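Local coordinates for Lpg0393 helical bundle domain-containing protein (PDB 4R0G) that acts as a guanine-nucleotide exchange factor for the small GTPases Rab5, Rab21 and Rab22, probably through its VPS9-like domain, at residues E7-L12 with L21-F26; S45-E50 with T87-A92; Y170-I175 with Y206-T211; D177-L182 with S195-V200. One frame throughout, in Å; residues are numbered along the deposited sequence.

Interaction 1 of 4, residues E7-L12 with L21-F26; sequences EYLQAL and LQWPKF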
# COMPACT_ATOMS: atom_id res chain seq x y z
N GLU A 7 -15.37 4.71 -24.98
CA GLU A 7 -14.40 5.71 -24.60
C GLU A 7 -13.44 5.12 -23.56
O GLU A 7 -12.21 5.16 -23.75
CB GLU A 7 -15.09 6.96 -24.07
CG GLU A 7 -15.23 8.06 -25.09
CD GLU A 7 -15.93 9.29 -24.53
OE1 GLU A 7 -16.93 9.13 -23.78
OE2 GLU A 7 -15.47 10.42 -24.83
N TYR A 8 -14.01 4.55 -22.50
CA TYR A 8 -13.19 3.92 -21.46
C TYR A 8 -12.31 2.79 -21.98
O TYR A 8 -11.09 2.82 -21.79
CB TYR A 8 -14.02 3.50 -20.25
CG TYR A 8 -14.42 4.69 -19.40
CD1 TYR A 8 -13.48 5.39 -18.69
CD2 TYR A 8 -15.75 5.10 -19.31
CE1 TYR A 8 -13.84 6.49 -17.92
CE2 TYR A 8 -16.12 6.18 -18.54
CZ TYR A 8 -15.16 6.88 -17.85
OH TYR A 8 -15.50 7.97 -17.07
N LEU A 9 -12.90 1.83 -22.67
CA LEU A 9 -12.10 0.77 -23.28
C LEU A 9 -11.04 1.30 -24.25
O LEU A 9 -9.97 0.70 -24.40
CB LEU A 9 -12.99 -0.26 -23.96
CG LEU A 9 -13.92 -0.93 -22.97
CD1 LEU A 9 -14.89 -1.83 -23.70
CD2 LEU A 9 -13.12 -1.72 -21.93
N GLN A 10 -11.30 2.44 -24.89
CA GLN A 10 -10.28 3.05 -25.75
C GLN A 10 -9.08 3.44 -24.90
O GLN A 10 -7.94 3.11 -25.23
CB GLN A 10 -10.83 4.28 -26.49
CG GLN A 10 -9.93 4.76 -27.64
CD GLN A 10 -9.51 3.64 -28.59
OE1 GLN A 10 -10.35 2.88 -29.09
NE2 GLN A 10 -8.19 3.51 -28.82
N ALA A 11 -9.36 4.12 -23.79
CA ALA A 11 -8.33 4.48 -22.84
C ALA A 11 -7.50 3.27 -22.39
O ALA A 11 -6.27 3.37 -22.27
CB ALA A 11 -8.95 5.20 -21.63
N LEU A 12 -8.18 2.14 -22.16
CA LEU A 12 -7.47 0.90 -21.82
C LEU A 12 -6.53 0.45 -22.95
O LEU A 12 -5.41 -0.01 -22.71
CB LEU A 12 -8.43 -0.23 -21.41
CG LEU A 12 -7.70 -1.58 -21.30
CD1 LEU A 12 -6.84 -1.61 -20.04
CD2 LEU A 12 -8.62 -2.80 -21.36
N LEU A 21 -9.67 2.93 -15.21
CA LEU A 21 -10.18 2.53 -13.88
C LEU A 21 -11.35 3.36 -13.35
O LEU A 21 -11.86 3.10 -12.26
CB LEU A 21 -9.05 2.53 -12.84
CG LEU A 21 -7.95 1.47 -13.02
CD1 LEU A 21 -6.95 1.53 -11.92
CD2 LEU A 21 -8.55 0.09 -13.08
N GLN A 22 -11.73 4.39 -14.10
CA GLN A 22 -12.82 5.29 -13.73
C GLN A 22 -14.14 4.77 -14.28
O GLN A 22 -15.24 5.28 -14.02
CB GLN A 22 -12.53 6.66 -14.33
CG GLN A 22 -12.75 7.85 -13.45
CD GLN A 22 -12.07 9.08 -14.03
OE1 GLN A 22 -11.03 9.50 -13.54
NE2 GLN A 22 -12.66 9.65 -15.10
N TRP A 23 -13.98 3.72 -15.08
CA TRP A 23 -15.06 3.06 -15.78
C TRP A 23 -16.18 2.60 -14.85
O TRP A 23 -17.36 2.90 -15.10
CB TRP A 23 -14.48 1.84 -16.50
CG TRP A 23 -15.37 1.16 -17.45
CD1 TRP A 23 -16.44 1.69 -18.11
CD2 TRP A 23 -15.25 -0.19 -17.89
NE1 TRP A 23 -17.00 0.75 -18.93
CE2 TRP A 23 -16.29 -0.42 -18.83
CE3 TRP A 23 -14.36 -1.24 -17.60
CZ2 TRP A 23 -16.48 -1.66 -19.47
CZ3 TRP A 23 -14.54 -2.47 -18.23
CH2 TRP A 23 -15.61 -2.67 -19.17
N PRO A 24 -15.84 1.83 -13.80
CA PRO A 24 -16.98 1.32 -13.05
C PRO A 24 -17.78 2.43 -12.32
O PRO A 24 -18.95 2.22 -11.97
CB PRO A 24 -16.35 0.27 -12.12
CG PRO A 24 -14.95 0.59 -12.03
CD PRO A 24 -14.55 1.37 -13.22
N LYS A 25 -17.18 3.60 -12.15
CA LYS A 25 -17.91 4.74 -11.58
C LYS A 25 -18.89 5.32 -12.61
O LYS A 25 -19.98 5.78 -12.27
CB LYS A 25 -16.92 5.80 -11.06
CG LYS A 25 -17.57 6.95 -10.34
CD LYS A 25 -16.70 8.21 -10.33
CE LYS A 25 -17.48 9.39 -9.71
NZ LYS A 25 -16.60 10.50 -9.22
N PHE A 26 -18.50 5.29 -13.88
CA PHE A 26 -19.38 5.72 -14.97
C PHE A 26 -20.55 4.75 -15.16
O PHE A 26 -21.71 5.14 -15.26
CB PHE A 26 -18.56 5.89 -16.27
CG PHE A 26 -19.36 5.74 -17.55
CD1 PHE A 26 -20.10 6.81 -18.05
CD2 PHE A 26 -19.34 4.54 -18.26
CE1 PHE A 26 -20.82 6.67 -19.23
CE2 PHE A 26 -20.06 4.40 -19.45
CZ PHE A 26 -20.80 5.47 -19.93

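Interaction 2 of 4, residues S45-E50 with T87-A92; sequences SLLIFE and TTISIA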
# COMPACT_ATOMS: atom_id res chain seq x y z
N SER A 45 -22.07 -7.77 -13.39
CA SER A 45 -22.98 -8.11 -14.46
C SER A 45 -22.98 -7.03 -15.53
O SER A 45 -22.73 -7.33 -16.69
CB SER A 45 -24.39 -8.33 -13.92
OG SER A 45 -24.40 -9.48 -13.10
N LEU A 46 -23.22 -5.79 -15.12
CA LEU A 46 -23.16 -4.67 -16.06
C LEU A 46 -21.82 -4.58 -16.83
O LEU A 46 -21.80 -4.51 -18.09
CB LEU A 46 -23.53 -3.36 -15.36
CG LEU A 46 -24.84 -3.33 -14.56
CD1 LEU A 46 -24.90 -2.13 -13.64
CD2 LEU A 46 -26.06 -3.31 -15.46
N LEU A 47 -20.70 -4.61 -16.09
CA LEU A 47 -19.37 -4.69 -16.70
C LEU A 47 -19.26 -5.81 -17.75
O LEU A 47 -18.66 -5.59 -18.79
CB LEU A 47 -18.31 -4.93 -15.66
CG LEU A 47 -17.48 -3.75 -15.21
CD1 LEU A 47 -18.30 -2.87 -14.33
CD2 LEU A 47 -16.29 -4.28 -14.42
N ILE A 48 -19.80 -6.99 -17.49
CA ILE A 48 -19.69 -8.07 -18.49
C ILE A 48 -20.48 -7.72 -19.75
O ILE A 48 -19.99 -7.82 -20.88
CB ILE A 48 -20.17 -9.43 -17.98
CG1 ILE A 48 -19.18 -9.99 -16.96
CG2 ILE A 48 -20.29 -10.41 -19.16
CD1 ILE A 48 -19.83 -10.92 -16.00
N PHE A 49 -21.73 -7.33 -19.55
CA PHE A 49 -22.57 -6.91 -20.64
C PHE A 49 -21.86 -5.84 -21.43
O PHE A 49 -21.63 -5.97 -22.63
CB PHE A 49 -23.85 -6.31 -20.09
CG PHE A 49 -24.75 -5.78 -21.14
CD1 PHE A 49 -25.39 -6.64 -22.02
CD2 PHE A 49 -24.94 -4.41 -21.27
CE1 PHE A 49 -26.23 -6.16 -23.00
CE2 PHE A 49 -25.78 -3.91 -22.26
CZ PHE A 49 -26.42 -4.79 -23.12
N GLU A 50 -21.47 -4.80 -20.73
CA GLU A 50 -20.91 -3.64 -21.39
C GLU A 50 -19.62 -3.93 -22.18
O GLU A 50 -19.41 -3.47 -23.30
CB GLU A 50 -20.72 -2.54 -20.36
CG GLU A 50 -20.84 -1.19 -20.95
CD GLU A 50 -22.26 -0.82 -21.31
OE1 GLU A 50 -23.15 -0.96 -20.46
OE2 GLU A 50 -22.47 -0.36 -22.45
N THR A 87 -9.95 -4.81 -9.17
CA THR A 87 -10.37 -6.16 -8.82
C THR A 87 -11.79 -6.45 -9.30
O THR A 87 -12.07 -7.56 -9.76
CB THR A 87 -10.27 -6.41 -7.32
OG1 THR A 87 -10.88 -5.31 -6.64
CG2 THR A 87 -8.79 -6.52 -6.89
N THR A 88 -12.67 -5.46 -9.20
CA THR A 88 -14.03 -5.62 -9.64
C THR A 88 -14.05 -5.82 -11.16
O THR A 88 -14.93 -6.49 -11.71
CB THR A 88 -14.83 -4.38 -9.32
OG1 THR A 88 -14.73 -4.08 -7.93
CG2 THR A 88 -16.32 -4.58 -9.69
N ILE A 89 -13.10 -5.22 -11.85
CA ILE A 89 -13.06 -5.36 -13.29
C ILE A 89 -12.54 -6.76 -13.62
O ILE A 89 -12.99 -7.39 -14.58
CB ILE A 89 -12.23 -4.26 -13.95
CG1 ILE A 89 -12.95 -2.91 -13.80
CG2 ILE A 89 -12.01 -4.56 -15.40
CD1 ILE A 89 -12.16 -1.73 -14.31
N SER A 90 -11.64 -7.28 -12.80
CA SER A 90 -11.09 -8.61 -13.07
C SER A 90 -12.15 -9.69 -12.86
O SER A 90 -12.14 -10.74 -13.51
CB SER A 90 -9.80 -8.88 -12.27
OG SER A 90 -10.00 -8.81 -10.89
N ILE A 91 -13.10 -9.40 -11.98
CA ILE A 91 -14.15 -10.38 -11.71
C ILE A 91 -15.10 -10.42 -12.90
O ILE A 91 -15.72 -11.46 -13.18
CB ILE A 91 -14.88 -10.12 -10.39
CG1 ILE A 91 -13.90 -10.22 -9.22
CG2 ILE A 91 -15.95 -11.13 -10.18
CD1 ILE A 91 -14.51 -9.82 -7.91
N ALA A 92 -15.20 -9.29 -13.62
CA ALA A 92 -16.01 -9.27 -14.86
C ALA A 92 -15.25 -9.90 -16.01
O ALA A 92 -15.85 -10.42 -16.94
CB ALA A 92 -16.41 -7.89 -15.21

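Interaction 3 of 4, residues Y170-I175 with Y206-T211; sequences YLKYLI and YLHEQT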
# COMPACT_ATOMS: atom_id res chain seq x y z
N TYR A 170 0.76 8.53 -6.03
CA TYR A 170 1.55 8.79 -4.84
C TYR A 170 1.10 10.08 -4.15
O TYR A 170 0.95 10.11 -2.94
CB TYR A 170 3.04 8.85 -5.20
CG TYR A 170 3.93 9.14 -4.03
CD1 TYR A 170 4.17 8.17 -3.06
CD2 TYR A 170 4.53 10.39 -3.88
CE1 TYR A 170 4.99 8.44 -1.97
CE2 TYR A 170 5.35 10.66 -2.80
CZ TYR A 170 5.58 9.69 -1.85
OH TYR A 170 6.40 9.98 -0.78
N LEU A 171 0.88 11.12 -4.96
CA LEU A 171 0.26 12.37 -4.51
C LEU A 171 -1.07 12.15 -3.85
O LEU A 171 -1.37 12.80 -2.86
CB LEU A 171 0.03 13.34 -5.66
CG LEU A 171 1.17 14.27 -6.04
CD1 LEU A 171 0.65 15.33 -6.95
CD2 LEU A 171 1.81 14.90 -4.79
N LYS A 172 -1.87 11.24 -4.40
CA LYS A 172 -3.23 11.01 -3.92
C LYS A 172 -3.21 10.55 -2.47
O LYS A 172 -3.85 11.16 -1.60
CB LYS A 172 -3.99 10.03 -4.82
CG LYS A 172 -5.36 9.53 -4.31
CD LYS A 172 -6.15 8.79 -5.43
CE LYS A 172 -7.65 8.54 -5.12
NZ LYS A 172 -7.93 7.37 -4.22
N TYR A 173 -2.41 9.52 -2.19
CA TYR A 173 -2.37 8.93 -0.84
C TYR A 173 -1.72 9.85 0.17
O TYR A 173 -2.14 9.92 1.33
CB TYR A 173 -1.64 7.59 -0.87
CG TYR A 173 -2.15 6.65 -1.92
CD1 TYR A 173 -3.49 6.32 -1.98
CD2 TYR A 173 -1.30 6.12 -2.86
CE1 TYR A 173 -3.98 5.46 -2.96
CE2 TYR A 173 -1.76 5.26 -3.84
CZ TYR A 173 -3.10 4.94 -3.89
OH TYR A 173 -3.55 4.09 -4.88
N LEU A 174 -0.66 10.54 -0.24
CA LEU A 174 0.05 11.43 0.67
C LEU A 174 -0.91 12.48 1.21
O LEU A 174 -0.88 12.80 2.39
CB LEU A 174 1.21 12.12 -0.04
CG LEU A 174 2.13 13.05 0.77
CD1 LEU A 174 2.95 12.27 1.75
CD2 LEU A 174 3.04 13.86 -0.13
N ILE A 175 -1.75 13.00 0.31
CA ILE A 175 -2.67 14.10 0.60
C ILE A 175 -3.77 13.65 1.54
O ILE A 175 -4.24 14.41 2.38
CB ILE A 175 -3.25 14.74 -0.69
CG1 ILE A 175 -2.16 15.55 -1.39
CG2 ILE A 175 -4.38 15.69 -0.38
CD1 ILE A 175 -2.52 15.93 -2.79
N TYR A 206 -10.06 17.91 -5.84
CA TYR A 206 -9.63 18.31 -7.18
C TYR A 206 -8.80 17.18 -7.79
O TYR A 206 -8.98 16.79 -8.94
CB TYR A 206 -8.84 19.64 -7.17
CG TYR A 206 -8.13 19.87 -8.49
CD1 TYR A 206 -8.79 20.44 -9.57
CD2 TYR A 206 -6.80 19.48 -8.67
CE1 TYR A 206 -8.14 20.62 -10.80
CE2 TYR A 206 -6.14 19.66 -9.90
CZ TYR A 206 -6.82 20.23 -10.96
OH TYR A 206 -6.18 20.41 -12.17
N LEU A 207 -7.88 16.66 -6.99
CA LEU A 207 -6.98 15.65 -7.48
C LEU A 207 -7.68 14.33 -7.75
O LEU A 207 -7.16 13.49 -8.47
CB LEU A 207 -5.87 15.43 -6.46
CG LEU A 207 -4.40 15.59 -6.86
CD1 LEU A 207 -3.60 14.85 -5.83
CD2 LEU A 207 -4.10 15.00 -8.21
N HIS A 208 -8.87 14.14 -7.19
CA HIS A 208 -9.54 12.84 -7.29
C HIS A 208 -9.97 12.56 -8.70
O HIS A 208 -10.07 11.42 -9.11
CB HIS A 208 -10.75 12.77 -6.38
CG HIS A 208 -11.42 11.44 -6.37
ND1 HIS A 208 -10.91 10.36 -5.69
CD2 HIS A 208 -12.55 11.00 -6.97
CE1 HIS A 208 -11.70 9.32 -5.85
NE2 HIS A 208 -12.71 9.68 -6.64
N GLU A 209 -10.22 13.63 -9.44
CA GLU A 209 -10.66 13.52 -10.82
C GLU A 209 -9.49 13.42 -11.81
O GLU A 209 -9.70 13.27 -13.01
CB GLU A 209 -11.57 14.73 -11.16
CG GLU A 209 -13.10 14.47 -11.12
CD GLU A 209 -13.63 13.99 -9.76
OE1 GLU A 209 -13.41 14.69 -8.73
OE2 GLU A 209 -14.29 12.92 -9.71
N GLN A 210 -8.25 13.51 -11.34
CA GLN A 210 -7.17 13.68 -12.29
C GLN A 210 -6.40 12.40 -12.64
O GLN A 210 -6.04 11.63 -11.76
CB GLN A 210 -6.24 14.81 -11.85
CG GLN A 210 -6.23 15.94 -12.87
CD GLN A 210 -7.52 16.73 -12.89
OE1 GLN A 210 -7.95 17.26 -11.85
NE2 GLN A 210 -8.17 16.79 -14.07
N THR A 211 -6.19 12.14 -13.93
CA THR A 211 -5.50 10.91 -14.32
C THR A 211 -4.01 11.05 -14.68
O THR A 211 -3.32 10.06 -14.93
CB THR A 211 -6.28 10.17 -15.45
OG1 THR A 211 -6.33 11.00 -16.63
CG2 THR A 211 -7.69 9.88 -14.99

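Interaction 4 of 4, residues D177-L182 with S195-V200; sequences DYLSLL and SRISLV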
# COMPACT_ATOMS: atom_id res chain seq x y z
N ASP A 177 -3.21 11.43 3.79
CA ASP A 177 -2.54 11.26 5.07
C ASP A 177 -2.27 12.60 5.74
O ASP A 177 -2.30 12.72 6.97
CB ASP A 177 -1.25 10.43 4.92
CG ASP A 177 -1.54 8.93 4.72
OD1 ASP A 177 -2.57 8.46 5.23
OD2 ASP A 177 -0.74 8.21 4.07
N TYR A 178 -2.02 13.62 4.93
CA TYR A 178 -1.95 14.98 5.44
C TYR A 178 -3.28 15.30 6.06
O TYR A 178 -3.35 15.73 7.20
CB TYR A 178 -1.65 15.92 4.28
CG TYR A 178 -1.54 17.40 4.62
CD1 TYR A 178 -1.52 17.85 5.94
CD2 TYR A 178 -1.46 18.34 3.61
CE1 TYR A 178 -1.43 19.20 6.23
CE2 TYR A 178 -1.36 19.69 3.88
CZ TYR A 178 -1.36 20.12 5.19
OH TYR A 178 -1.26 21.47 5.45
N LEU A 179 -4.35 15.07 5.30
CA LEU A 179 -5.69 15.42 5.75
C LEU A 179 -6.02 14.88 7.14
O LEU A 179 -6.32 15.66 8.04
CB LEU A 179 -6.74 14.91 4.76
CG LEU A 179 -8.17 15.41 5.04
CD1 LEU A 179 -8.16 16.80 5.71
CD2 LEU A 179 -9.01 15.43 3.74
N SER A 180 -5.93 13.57 7.34
CA SER A 180 -6.32 13.00 8.63
C SER A 180 -5.44 13.48 9.77
O SER A 180 -5.93 13.64 10.89
CB SER A 180 -6.40 11.45 8.60
OG SER A 180 -5.24 10.90 8.03
N LEU A 181 -4.15 13.68 9.50
CA LEU A 181 -3.25 14.19 10.53
C LEU A 181 -3.62 15.63 10.96
O LEU A 181 -3.60 15.96 12.15
CB LEU A 181 -1.78 14.10 10.08
CG LEU A 181 -1.05 12.75 10.08
CD1 LEU A 181 0.42 12.92 9.72
CD2 LEU A 181 -1.16 12.01 11.42
N LEU A 182 -3.98 16.48 10.00
CA LEU A 182 -4.39 17.85 10.29
C LEU A 182 -5.66 17.83 11.15
O LEU A 182 -5.73 18.55 12.15
CB LEU A 182 -4.66 18.60 8.98
CG LEU A 182 -4.30 20.08 8.86
CD1 LEU A 182 -5.16 20.74 7.80
CD2 LEU A 182 -4.45 20.80 10.18
N SER A 195 -9.81 26.45 8.38
CA SER A 195 -9.81 26.88 6.99
C SER A 195 -8.70 26.19 6.19
O SER A 195 -8.72 26.18 4.95
CB SER A 195 -9.73 28.41 6.89
OG SER A 195 -8.64 28.92 7.63
N ARG A 196 -7.72 25.64 6.90
CA ARG A 196 -6.63 24.88 6.29
C ARG A 196 -7.06 23.45 5.97
O ARG A 196 -6.66 22.87 4.96
CB ARG A 196 -5.43 24.88 7.23
CG ARG A 196 -4.10 25.04 6.53
CD ARG A 196 -3.06 25.54 7.47
NE ARG A 196 -3.11 24.81 8.72
CZ ARG A 196 -2.80 25.35 9.89
NH1 ARG A 196 -2.86 24.63 11.00
NH2 ARG A 196 -2.42 26.61 9.93
N ILE A 197 -7.87 22.87 6.85
CA ILE A 197 -8.48 21.58 6.56
C ILE A 197 -9.33 21.68 5.30
O ILE A 197 -9.19 20.87 4.38
CB ILE A 197 -9.36 21.08 7.71
CG1 ILE A 197 -8.49 20.50 8.80
CG2 ILE A 197 -10.29 19.99 7.23
CD1 ILE A 197 -9.28 20.10 9.96
N SER A 198 -10.20 22.70 5.28
CA SER A 198 -11.05 22.96 4.13
C SER A 198 -10.27 23.02 2.82
O SER A 198 -10.76 22.59 1.77
CB SER A 198 -11.81 24.27 4.33
OG SER A 198 -12.61 24.55 3.19
N LEU A 199 -9.04 23.53 2.89
CA LEU A 199 -8.18 23.60 1.72
C LEU A 199 -7.68 22.23 1.28
O LEU A 199 -7.63 21.95 0.10
CB LEU A 199 -6.99 24.51 1.99
CG LEU A 199 -7.20 26.00 1.80
CD1 LEU A 199 -6.14 26.77 2.56
CD2 LEU A 199 -7.13 26.31 0.34
N VAL A 200 -7.32 21.37 2.23
CA VAL A 200 -6.78 20.06 1.90
C VAL A 200 -7.85 19.17 1.29
O VAL A 200 -7.62 18.44 0.31
CB VAL A 200 -6.14 19.37 3.13
CG1 VAL A 200 -5.60 18.02 2.76
CG2 VAL A 200 -5.03 20.24 3.70

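Interaction 1 of 4, residues E7-L12 with L21-F26
Tyr8 holds its ring against the backbone of Trp23, with Trp23 CA standing almost over the ring centre. The evidence is a separation of 4.0 Å between Trp23 CA and the Tyr8 ring centroid, at 8° from the ring normal, which is a CH-pi contact. A second one runs the other way: Tyr8 CB sits over the face of the Trp23 five-membered ring, 4.1 Å from its centroid. The two aromatic planes are inclined by 32°, so the rings meet obliquely. Trp23 CG, anti to its backbone N (chi1 -170°), is placed close to Tyr8 CB. The six-membered half of the indole receives Leu9 CD2 over its face, offset toward the rim, with Leu9 CD2 to Trp23 CH2 at 3.8 Å. Helix 5-14 is thereby packed on helix 23-30 through a three-ring aromatic cluster within the VPS9-like domain; its third member is Phe26, whose CB lies 3.3 Å from Tyr8 CE2 and whose ring centroid is 5.3 Å from that of Tyr8, again in an oblique pairing. Gln22 contributes its aliphatic base, Gln22 CB being 3.8 Å from Tyr8 CE1. Beyond the two segments, Tyr8 OH is hydrogen-bonded to Leu2 N, which tethers the far end of the ring to the N-terminal residues, while Trp51 from helix 40-53 meets the Trp23 ring edge-to-face.

Interaction 2 of 4, residues S45-E50 with T87-A92
Leu47 and Ala92 carry the centre of the apolar contact, with Leu47 CB and Ala92 CB 3.5 Å apart. From the same leucine a methyl group reaches back one turn of helix 80-101, to Ile89: Leu47 CD2 lies 3.6 Å from Ile89 CA and 3.7 Å from Ile89 CG1, and it also comes within 3.7 Å of Ala92 CB. Leu47 CD2 thus rests between two residues three positions apart on the opposing helix, and the Leu47 and Ile89 side chains cross at about a right angle. Ile48 adds a contact with the end of the segment 87-92. Its CG1, anti to its own carbonyl carbon (chi1 -71°), packs over the backbone of Ala92, with Ile48 CG1 to Ala92 O at 3.4 Å; this is van der Waals contact with a carbonyl oxygen.

Two hydroxyls of helix 80-101, those of Thr88 and Ser90, bond within their own helix. Thr88 OG1 is hydrogen-bonded to Tyr84 O one turn back. Ser90 OG bonds to Thr87 O at 2.7 Å, and Ile91 N reaches that same oxygen from the same face of its carbonyl plane.

At the crossing the local axes come to 8.9 Å at a signed angle of -60°, and Ala92, whose side chain ends at CB, meets Leu47 there. The nearest CA pair is Ile48 and Ala92. Ile27 from helix 23-30 packs on Leu47, and Trp23 and Pro24 of that helix pack on Ile89, so three helices meet. Such steeply crossed, buried helix packing is consistent with the all-helical core of the VPS9-like domain.

Interaction 3 of 4, residues Y170-I175 with Y206-T211
Lys172 brings its CE up to the imidazole of His208 on the ND1 side of the ring: Lys172 CE to His208 ND1 is 3.8 Å and to His208 CE1 4.2 Å. The approach is oblique to the ring plane. The two side chains lie side by side, pointing the same way.

The contact belongs to a helical hairpin, in which helix 193-208 folds back on helix 155-183 within the helical bundle domain, and it lies toward the open end of that hairpin, away from the connecting turn. Lys172 and Leu207 are the nearest CA pair, 6.9 Å apart, and the 186 Å² buried between the segments shows a modest interface.

Its buried part is apolar and centres on a single methyl group. Leu207 is directed toward helix 155-183, and Leu207 CD1 lies between two residues one turn apart, at 3.9 Å from Leu171 CB and 3.4 Å from Ile175 CD1. Other helices complete the surroundings: Ile221 of helix 215-229 packs on Leu171, and Ile244 of helix 235-244 on Ile175. Tyr173 OH is hydrogen-bonded to Arg79 N and Pro77 O, which joins helix 155-183 to an earlier part of the chain. The second subunit lies beside this helix as well, Tyr166 of that chain packing on Tyr170.

Lys172 is extended through its first three torsions and bends at the last (chi4 -80°), which leaves NZ 4.5 Å from His208 ND1, near but not in contact.

Interaction 4 of 4, residues D177-L182 with S195-V200
Val200 and Leu182 each touch more than one residue across the contact. One methyl of Val200, CG2, sits over a face of the Tyr178 ring, 4.1 Å from its centroid and 24° off the normal, a CH-pi contact displaced toward the rim where Tyr178 CE2 is 3.7 Å away. Tyr178 CG is anti to its backbone N (chi1 179°), which starts the ring off toward Val200. The other methyl, CG1, lies 3.9 Å from Leu179 CB, the two side chains sliding past each other in opposite directions. Leu182 CD1 reaches 3.5 Å to Ile197 CG1, and Leu179 CD1 touches Ile197 CG2 at 4.1 Å. Leu182 CD2 lies at the edge of the Arg196 guanidinium, near its plane. Leu182 follows Leu179, and Val200 follows Ile197, by three positions, about one turn in each helix. With local axes 9.8 Å apart and at 159°, this is an antiparallel helical hairpin of the helical bundle domain, made by helices 155-183 and 193-208.

Polar groups then fix Arg196 and Tyr178. Arg196 NH1 forms salt bridges to Glu237 and Asp190, and NH2 a hydrogen bond to Met231 O. Tyr178 OH is hydrogen-bonded to Glu237 OE1, connecting both helices to helix 235-244. From that helix Phe240 meets the Tyr178 ring with nearly parallel planes, while Asp177 OD1 and OD2 are hydrogen-bonded to Glu74 N and Ser75 N of the second subunit.

The contacts form two groups in series along the chain. Interactions 1 and 2, with centres 12 Å apart, belong to the VPS9-like domain and touch through Trp23 and Ile89, so that helices 5-14, 23-30, 40-53 and 80-101 make one continuous packing. Interactions 3 and 4 belong to the helical bundle domain and share helices 155-183 and 193-208; their centres are 14 Å apart, interaction 4 is nested inside the loop that interaction 3 closes, and both adjoin the second subunit. Interactions 1 and 3, about 18 Å apart between centres, touch where Gln22 packs on Thr211, so the bundle adjoins the VPS9-like part there, while interactions 2 and 4 lie on opposite sides of the chain's centre, about 35 Å apart between centres.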